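Local coordinates for superantigen-like protein SSL10 (Staphylococcus aureus subsp. aureus, PDB 6LWT) that probably dampens classical complement activation by binding the Fc region of human IgG and hindering C1q, and interferes with plasma clotting by binding prothrombin, at residues I131-L136 and Y170-R175. Residues are numbered along the deposited sequence; the frame is centred on the assembly and turned at random.
Sequences ITLKEL and YNLDLR
D173 OD1 takes two N-H groups of R175 at the end of edge strand 169-173, whose Y170 and L172 pack on L133 in the first turn of helix 133-148; this is the helix-on-sheet packing of the beta-grasp domain. The backbone N of R175 closes an Asx turn, 3.0 Å from D173 OD1 and well above the carboxylate plane (55° out of it). R175 NE reaches the same oxygen on its syn lone pair, while R175 NH2 meets D173 OD2 at 2.9 Å. This side-on, two-nitrogen salt bridge sets the carboxylate at the guanidinium edge and, with the Asx turn, probably steadies the chain where the strand ends.

Across the contact everything is apolar. The CB of L133 points toward the strand, and with CG anti to the backbone N (chi1 -178°) its two methyls meet Y170 and L172. L133 CD2 lies 4.0 Å from Y170 CD2, approaching the ring obliquely, and L133 CD1 rests near the root of the same side chain, 4.1 Å from Y170 CG. L172, two residues along the strand from Y170, also points its CB toward the helix and touches I162 and D137. Y170 OH hydrogen-bonds to E185, and I187 touches both L133 and Y170. T132 OG1 caps the helix by accepting from E135 N at 3.1 Å. The contact between the two leucines is methyl to methyl, L133 CD1 standing 4.2 Å from L172 CD2.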
loop_
_atom_site.group_PDB
_atom_site.type_symbol
_atom_site.label_atom_id
_atom_site.label_comp_id
_atom_site.label_asym_id
_atom_site.label_seq_id
_atom_site.Cartn_x
_atom_site.Cartn_y
_atom_site.Cartn_z
ATOM N N ILE A 131 -1.106 4.636 -8.490
ATOM C CA ILE A 131 -0.625 4.097 -7.233
ATOM C C ILE A 131 -1.514 2.921 -6.876
ATOM O O ILE A 131 -2.748 3.024 -6.968
ATOM C CB ILE A 131 -0.586 5.177 -6.116
ATOM C CG1 ILE A 131 0.145 4.647 -4.885
ATOM C CG2 ILE A 131 -1.983 5.689 -5.728
ATOM C CD1 ILE A 131 0.498 5.711 -3.870
ATOM N N THR A 132 -0.906 1.785 -6.519
ATOM C CA THR A 132 -1.702 0.682 -6.009
ATOM C C THR A 132 -2.306 1.035 -4.659
ATOM O O THR A 132 -1.726 1.803 -3.865
ATOM C CB THR A 132 -0.905 -0.642 -5.889
ATOM O OG1 THR A 132 0.251 -0.457 -5.051
ATOM C CG2 THR A 132 -0.481 -1.110 -7.290
ATOM N N LEU A 133 -3.456 0.442 -4.376
ATOM C CA LEU A 133 -3.995 0.482 -3.014
ATOM C C LEU A 133 -3.003 -0.051 -1.994
ATOM O O LEU A 133 -2.931 0.469 -0.884
ATOM C CB LEU A 133 -5.348 -0.229 -2.920
ATOM C CG LEU A 133 -6.013 -0.201 -1.531
ATOM C CD1 LEU A 133 -6.388 1.205 -1.079
ATOM C CD2 LEU A 133 -7.243 -1.081 -1.516
ATOM N N LYS A 134 -2.209 -1.057 -2.373
ATOM C CA LYS A 134 -1.134 -1.560 -1.529
ATOM C C LYS A 134 -0.157 -0.469 -1.063
ATOM O O LYS A 134 0.142 -0.355 0.131
ATOM C CB LYS A 134 -0.348 -2.618 -2.303
ATOM C CG LYS A 134 0.811 -3.192 -1.534
ATOM C CD LYS A 134 1.767 -3.933 -2.459
ATOM C CE LYS A 134 2.816 -4.659 -1.660
ATOM N NZ LYS A 134 2.237 -5.688 -0.768
ATOM N N GLU A 135 0.358 0.302 -2.022
ATOM C CA GLU A 135 1.355 1.334 -1.722
ATOM C C GLU A 135 0.737 2.477 -0.925
ATOM O O GLU A 135 1.355 2.996 0.010
ATOM C CB GLU A 135 1.973 1.875 -3.021
ATOM C CG GLU A 135 3.074 2.891 -2.770
ATOM C CD GLU A 135 3.776 3.395 -4.024
ATOM O OE1 GLU A 135 3.724 2.742 -5.087
ATOM O OE2 GLU A 135 4.419 4.459 -3.927
ATOM N N LEU A 136 -0.485 2.856 -1.287
ATOM C CA LEU A 136 -1.178 3.930 -0.589
ATOM C C LEU A 136 -1.484 3.519 0.851
ATOM O O LEU A 136 -1.182 4.252 1.787
ATOM C CB LEU A 136 -2.444 4.342 -1.338
ATOM C CG LEU A 136 -3.131 5.621 -0.834
ATOM C CD1 LEU A 136 -2.166 6.783 -0.640
ATOM C CD2 LEU A 136 -4.233 5.986 -1.806
ATOM N N TYR A 170 -12.387 3.730 -0.770
ATOM C CA TYR A 170 -11.844 2.550 -0.109
ATOM C C TYR A 170 -11.809 2.872 1.378
ATOM O O TYR A 170 -11.153 3.838 1.779
ATOM C CB TYR A 170 -10.418 2.248 -0.597
ATOM C CG TYR A 170 -10.294 2.081 -2.098
ATOM C CD1 TYR A 170 -10.050 3.187 -2.909
ATOM C CD2 TYR A 170 -10.491 0.844 -2.717
ATOM C CE1 TYR A 170 -9.973 3.058 -4.303
ATOM C CE2 TYR A 170 -10.407 0.710 -4.101
ATOM C CZ TYR A 170 -10.148 1.823 -4.888
ATOM O OH TYR A 170 -10.056 1.745 -6.263
ATOM N N ASN A 171 -12.476 2.060 2.203
ATOM C CA ASN A 171 -12.396 2.240 3.639
ATOM C C ASN A 171 -11.494 1.145 4.212
ATOM O O ASN A 171 -11.830 -0.040 4.128
ATOM C CB ASN A 171 -13.789 2.224 4.254
ATOM C CG ASN A 171 -13.758 2.523 5.732
ATOM O OD1 ASN A 171 -13.410 3.630 6.133
ATOM N ND2 ASN A 171 -14.061 1.514 6.557
ATOM N N LEU A 172 -10.353 1.553 4.753
ATOM C CA LEU A 172 -9.351 0.639 5.315
ATOM C C LEU A 172 -9.485 0.520 6.819
ATOM O O LEU A 172 -9.649 1.525 7.524
ATOM C CB LEU A 172 -7.951 1.136 5.002
ATOM C CG LEU A 172 -7.660 1.399 3.534
ATOM C CD1 LEU A 172 -6.338 2.122 3.377
ATOM C CD2 LEU A 172 -7.635 0.094 2.777
ATOM N N ASP A 173 -9.431 -0.719 7.306
ATOM C CA ASP A 173 -9.517 -0.992 8.731
ATOM C C ASP A 173 -8.100 -1.116 9.306
ATOM O O ASP A 173 -7.370 -2.052 8.991
ATOM C CB ASP A 173 -10.299 -2.285 8.942
ATOM C CG ASP A 173 -10.623 -2.560 10.411
ATOM O OD1 ASP A 173 -10.154 -1.831 11.333
ATOM O OD2 ASP A 173 -11.371 -3.542 10.621
ATOM N N LEU A 174 -7.721 -0.184 10.174
ATOM C CA LEU A 174 -6.396 -0.206 10.791
ATOM C C LEU A 174 -6.226 -1.340 11.820
ATOM O O LEU A 174 -5.103 -1.636 12.198
ATOM C CB LEU A 174 -6.030 1.145 11.414
ATOM C CG LEU A 174 -6.025 2.316 10.411
ATOM C CD1 LEU A 174 -5.842 3.607 11.179
ATOM C CD2 LEU A 174 -4.939 2.119 9.370
ATOM N N ARG A 175 -7.309 -2.004 12.208
ATOM C CA ARG A 175 -7.212 -3.145 13.122
ATOM C C ARG A 175 -6.663 -4.425 12.475
ATOM O O ARG A 175 -6.340 -5.366 13.187
ATOM C CB ARG A 175 -8.553 -3.451 13.754
ATOM C CG ARG A 175 -9.199 -2.283 14.494
ATOM C CD ARG A 175 -10.620 -2.630 14.927
ATOM N NE ARG A 175 -11.466 -2.911 13.760
ATOM C CZ ARG A 175 -12.718 -3.359 13.820
ATOM N NH1 ARG A 175 -13.316 -3.560 14.992
ATOM N NH2 ARG A 175 -13.381 -3.601 12.697
#